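Long-range contact in hypothetical protein PH1897 (Pyrococcus horikoshii, PDB 1VDW), which probably hydrolyses fructose 1,6-bisphosphate to fructose 6-phosphate and phosphate as a magnesium-dependent, homodimeric member of the inositol monophosphatase superfamily: residues A146-Y154 / D164-I175. Sequence-based numbering, arbitrary orientation. Where two conformers were deposited one is given.
With EDO (1,2-ethanediol), chain C.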
loop_
_atom_site.group_PDB
_atom_site.type_symbol
_atom_site.label_atom_id
_atom_site.label_comp_id
_atom_site.label_asym_id
_atom_site.label_seq_id
_atom_site.Cartn_x
_atom_site.Cartn_y
_atom_site.Cartn_z
ATOM N N ALA A 146 21.912 1.725 2.601
ATOM C CA ALA A 146 22.642 2.118 3.803
ATOM C C ALA A 146 22.054 1.604 5.110
ATOM O O ALA A 146 22.448 2.049 6.188
ATOM C CB ALA A 146 22.761 3.637 3.854
ATOM N N GLU A 147 21.109 0.677 5.020
ATOM C CA GLU A 147 20.489 0.090 6.205
ATOM C C GLU A 147 19.813 -1.208 5.804
ATOM O O GLU A 147 19.817 -1.567 4.628
ATOM C CB GLU A 147 19.460 1.046 6.816
ATOM C CG GLU A 147 18.413 1.560 5.841
ATOM C CD GLU A 147 17.285 2.299 6.538
ATOM O OE1 GLU A 147 17.566 3.077 7.475
ATOM O OE2 GLU A 147 16.115 2.112 6.143
ATOM N N LYS A 148 19.247 -1.926 6.768
ATOM C CA LYS A 148 18.580 -3.174 6.427
ATOM C C LYS A 148 17.503 -2.760 5.424
ATOM O O LYS A 148 16.683 -1.880 5.696
ATOM C CB LYS A 148 17.985 -3.832 7.670
ATOM C CG LYS A 148 17.792 -5.326 7.504
ATOM C CD LYS A 148 17.394 -5.988 8.806
ATOM C CE LYS A 148 17.283 -7.488 8.628
ATOM N NZ LYS A 148 16.959 -8.176 9.906
ATOM N N PRO A 149 17.495 -3.394 4.246
ATOM C CA PRO A 149 16.539 -3.082 3.181
ATOM C C PRO A 149 15.039 -3.191 3.409
ATOM O O PRO A 149 14.555 -3.962 4.232
ATOM C CB PRO A 149 17.007 -3.975 2.033
ATOM C CG PRO A 149 17.563 -5.163 2.740
ATOM C CD PRO A 149 18.343 -4.541 3.870
ATOM N N SER A 150 14.323 -2.367 2.650
ATOM C CA SER A 150 12.866 -2.330 2.650
ATOM C C SER A 150 12.535 -2.790 1.241
ATOM O O SER A 150 13.014 -2.204 0.270
ATOM C CB SER A 150 12.350 -0.910 2.870
ATOM O OG SER A 150 12.720 -0.433 4.149
ATOM N N ILE A 151 11.719 -3.829 1.117
ATOM C CA ILE A 151 11.413 -4.353 -0.205
ATOM C C ILE A 151 9.952 -4.670 -0.444
ATOM O O ILE A 151 9.170 -4.793 0.493
ATOM C CB ILE A 151 12.200 -5.675 -0.465
ATOM C CG1 ILE A 151 11.593 -6.830 0.348
ATOM C CG2 ILE A 151 13.671 -5.488 -0.090
ATOM C CD1 ILE A 151 12.089 -8.212 -0.069
ATOM N N SER A 152 9.595 -4.762 -1.722
ATOM C CA SER A 152 8.271 -5.214 -2.123
ATOM C C SER A 152 8.521 -6.712 -2.326
ATOM O O SER A 152 9.540 -7.100 -2.911
ATOM C CB SER A 152 7.833 -4.541 -3.423
ATOM O OG SER A 152 6.775 -5.241 -4.047
ATOM N N PHE A 153 7.606 -7.545 -1.845
ATOM C CA PHE A 153 7.793 -8.988 -1.928
ATOM C C PHE A 153 6.503 -9.741 -2.208
ATOM O O PHE A 153 5.510 -9.572 -1.498
ATOM C CB PHE A 153 8.426 -9.466 -0.606
ATOM C CG PHE A 153 8.771 -10.937 -0.563
ATOM C CD1 PHE A 153 9.302 -11.593 -1.671
ATOM C CD2 PHE A 153 8.630 -11.647 0.628
ATOM C CE1 PHE A 153 9.689 -12.933 -1.591
ATOM C CE2 PHE A 153 9.015 -12.984 0.715
ATOM C CZ PHE A 153 9.545 -13.625 -0.396
ATOM N N TYR A 154 6.540 -10.563 -3.257
ATOM C CA TYR A 154 5.415 -11.401 -3.672
ATOM C C TYR A 154 5.930 -12.822 -3.894
ATOM O O TYR A 154 6.882 -13.031 -4.648
ATOM C CB TYR A 154 4.824 -10.945 -5.010
ATOM C CG TYR A 154 4.140 -9.598 -5.039
ATOM C CD1 TYR A 154 2.749 -9.506 -5.052
ATOM C CD2 TYR A 154 4.877 -8.428 -5.147
ATOM C CE1 TYR A 154 2.111 -8.283 -5.184
ATOM C CE2 TYR A 154 4.248 -7.196 -5.277
ATOM C CZ TYR A 154 2.865 -7.138 -5.300
ATOM O OH TYR A 154 2.226 -5.936 -5.466
ATOM N N ASP A 164 14.140 -12.550 6.494
ATOM C CA ASP A 164 15.208 -12.401 7.478
ATOM C C ASP A 164 16.225 -11.342 7.060
ATOM O O ASP A 164 16.847 -10.696 7.902
ATOM C CB ASP A 164 15.930 -13.737 7.672
ATOM C CG ASP A 164 17.232 -13.590 8.437
ATOM O OD1 ASP A 164 17.187 -13.251 9.639
ATOM O OD2 ASP A 164 18.304 -13.809 7.832
ATOM N N LYS A 165 16.376 -11.161 5.753
ATOM C CA LYS A 165 17.337 -10.207 5.206
ATOM C C LYS A 165 16.833 -8.772 5.121
ATOM O O LYS A 165 17.600 -7.869 4.789
ATOM C CB LYS A 165 17.752 -10.641 3.798
ATOM C CG LYS A 165 18.145 -12.100 3.665
ATOM C CD LYS A 165 19.409 -12.406 4.441
ATOM C CE LYS A 165 19.798 -13.870 4.299
ATOM N NZ LYS A 165 21.052 -14.194 5.035
ATOM N N VAL A 166 15.558 -8.550 5.424
ATOM C CA VAL A 166 15.005 -7.208 5.305
ATOM C C VAL A 166 14.406 -6.631 6.583
ATOM O O VAL A 166 14.034 -7.359 7.503
ATOM C CB VAL A 166 13.925 -7.168 4.189
ATOM C CG1 VAL A 166 14.464 -7.809 2.919
ATOM C CG2 VAL A 166 12.671 -7.889 4.647
ATOM N N LYS A 167 14.313 -5.307 6.621
ATOM C CA LYS A 167 13.744 -4.595 7.761
ATOM C C LYS A 167 12.214 -4.622 7.679
ATOM O O LYS A 167 11.525 -4.694 8.694
ATOM C CB LYS A 167 14.226 -3.142 7.755
ATOM C CG LYS A 167 13.697 -2.287 8.892
ATOM C CD LYS A 167 14.269 -2.730 10.226
ATOM C CE LYS A 167 13.935 -1.742 11.331
ATOM N NZ LYS A 167 14.564 -2.134 12.622
ATOM N N ARG A 168 11.695 -4.559 6.456
ATOM C CA ARG A 168 10.253 -4.559 6.239
ATOM C C ARG A 168 9.935 -4.953 4.808
ATOM O O ARG A 168 10.783 -4.862 3.915
ATOM C CB ARG A 168 9.675 -3.161 6.494
ATOM C CG ARG A 168 10.267 -2.091 5.583
ATOM C CD ARG A 168 9.628 -0.719 5.789
ATOM N NE ARG A 168 9.835 -0.177 7.132
ATOM C CZ ARG A 168 10.993 0.290 7.594
ATOM N NH1 ARG A 168 12.077 0.283 6.830
ATOM N NH2 ARG A 168 11.058 0.788 8.823
ATOM N N THR A 169 8.699 -5.390 4.600
ATOM C CA THR A 169 8.235 -5.733 3.271
ATOM C C THR A 169 6.936 -4.995 3.013
ATOM O O THR A 169 6.224 -4.580 3.941
ATOM C CB THR A 169 7.935 -7.246 3.099
ATOM O OG1 THR A 169 6.877 -7.625 3.984
ATOM C CG2 THR A 169 9.170 -8.090 3.376
ATOM N N ARG A 170 6.661 -4.816 1.730
ATOM C CA ARG A 170 5.430 -4.210 1.267
ATOM C C ARG A 170 4.934 -5.116 0.149
ATOM O O ARG A 170 5.726 -5.706 -0.596
ATOM C CB ARG A 170 5.671 -2.809 0.711
ATOM C CG ARG A 170 6.083 -1.781 1.760
ATOM C CD ARG A 170 4.912 -1.407 2.670
ATOM N NE ARG A 170 5.272 -0.431 3.697
ATOM C CZ ARG A 170 5.797 -0.740 4.879
ATOM N NH1 ARG A 170 6.036 -2.005 5.195
ATOM N NH2 ARG A 170 6.067 0.222 5.753
ATOM N N THR A 171 3.623 -5.264 0.068
ATOM C CA THR A 171 2.995 -6.043 -0.996
ATOM C C THR A 171 1.795 -5.160 -1.283
ATOM O O THR A 171 0.740 -5.268 -0.657
ATOM C CB THR A 171 2.595 -7.442 -0.515
ATOM O OG1 THR A 171 3.746 -8.100 0.034
ATOM C CG2 THR A 171 2.066 -8.266 -1.682
ATOM N N LEU A 172 1.989 -4.253 -2.234
ATOM C CA LEU A 172 0.980 -3.247 -2.531
ATOM C C LEU A 172 -0.124 -3.568 -3.513
ATOM O O LEU A 172 -1.171 -2.926 -3.472
ATOM C CB LEU A 172 1.683 -1.948 -2.952
ATOM C CG LEU A 172 2.762 -1.461 -1.978
ATOM C CD1 LEU A 172 3.345 -0.147 -2.479
ATOM C CD2 LEU A 172 2.180 -1.297 -0.583
ATOM N N GLY A 173 0.089 -4.545 -4.385
ATOM C CA GLY A 173 -0.941 -4.882 -5.348
ATOM C C GLY A 173 -0.883 -4.090 -6.647
ATOM O O GLY A 173 -1.860 -4.071 -7.398
ATOM N N ALA A 174 0.246 -3.435 -6.911
ATOM C CA ALA A 174 0.437 -2.664 -8.149
ATOM C C ALA A 174 1.936 -2.634 -8.419
ATOM O O ALA A 174 2.642 -1.697 -8.030
ATOM C CB ALA A 174 -0.104 -1.253 -7.993
ATOM N N ILE A 175 2.419 -3.666 -9.099
ATOM C CA ILE A 175 3.840 -3.791 -9.374
ATOM C C ILE A 175 4.457 -2.583 -10.081
ATOM O O ILE A 175 5.629 -2.272 -9.866
ATOM C CB ILE A 175 4.128 -5.093 -10.175
ATOM C CG1 ILE A 175 5.564 -5.551 -9.918
ATOM C CG2 ILE A 175 3.911 -4.874 -11.667
ATOM C CD1 ILE A 175 5.795 -6.051 -8.504
HETATM C C1 EDO C . -0.293 -7.564 -11.446
HETATM O O1 EDO C . -1.620 -7.060 -11.564
HETATM C C2 EDO C . 0.699 -6.386 -11.458
HETATM O O2 EDO C . 0.433 -5.498 -10.357
HETATM O O HOH W 1 14.102 2.251 7.757
HETATM O O HOH W 2 16.601 -10.763 10.873
#
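I151 is held through both its backbone N-H and its carbonyl O by strand 168-170, outermost in this chain's sheet: its N reaches R168 O (3.1 Å) and its O receives R170 N (2.8 Å). P149 O takes K167 N before this pair and R170 O takes F153 N after it, completing the parallel ladder of a beta-alpha-beta unit whose connection is helix 160-164. Where the ladder ends, T171 OG1 donates to F153 O (2.8 Å), in the carbonyl plane, a place suited to a short hydroxyl.

S150 OG accepts R168 NH1 at 2.8 Å, only 3° out of the guanidinium plane; the arginine bends at chi3 (63°), turning the NH1 edge to S150 OG. Water 1 accepts from NH1 and donates to E147 OE2, bridging opposite charges. K148 NZ bonds weakly to D164 O and, through water 2, to D164 OD1. R170 NH1 donates to T169 O, and NE to N91 of the second subunit, which packs beside this strand. On the face carrying I151 and T169, T169 CG2 lies beside I151 CG1, and V166 from the preceding loop sets CG1 against I151 CD1.

Y154 OH accepts G173 N at 2.8 Å near the ring plane and is also hydrogen-bonded to E178, while T171 CG2 lies over one ring face, a CH-pi contact 3.8 Å from the centroid. A phenylalanine here would probably keep that contact but leave G173 N without its acceptor and cost E178 OE1 its bond to this hydroxyl.

I175, whose CD1 meets Y154 CE2, also packs on D87, a predicted magnesium ligand. Four backbone bonds thus knit the strands, and side-chain bonds carry the pairing beyond the ladder, toward the probable metal site.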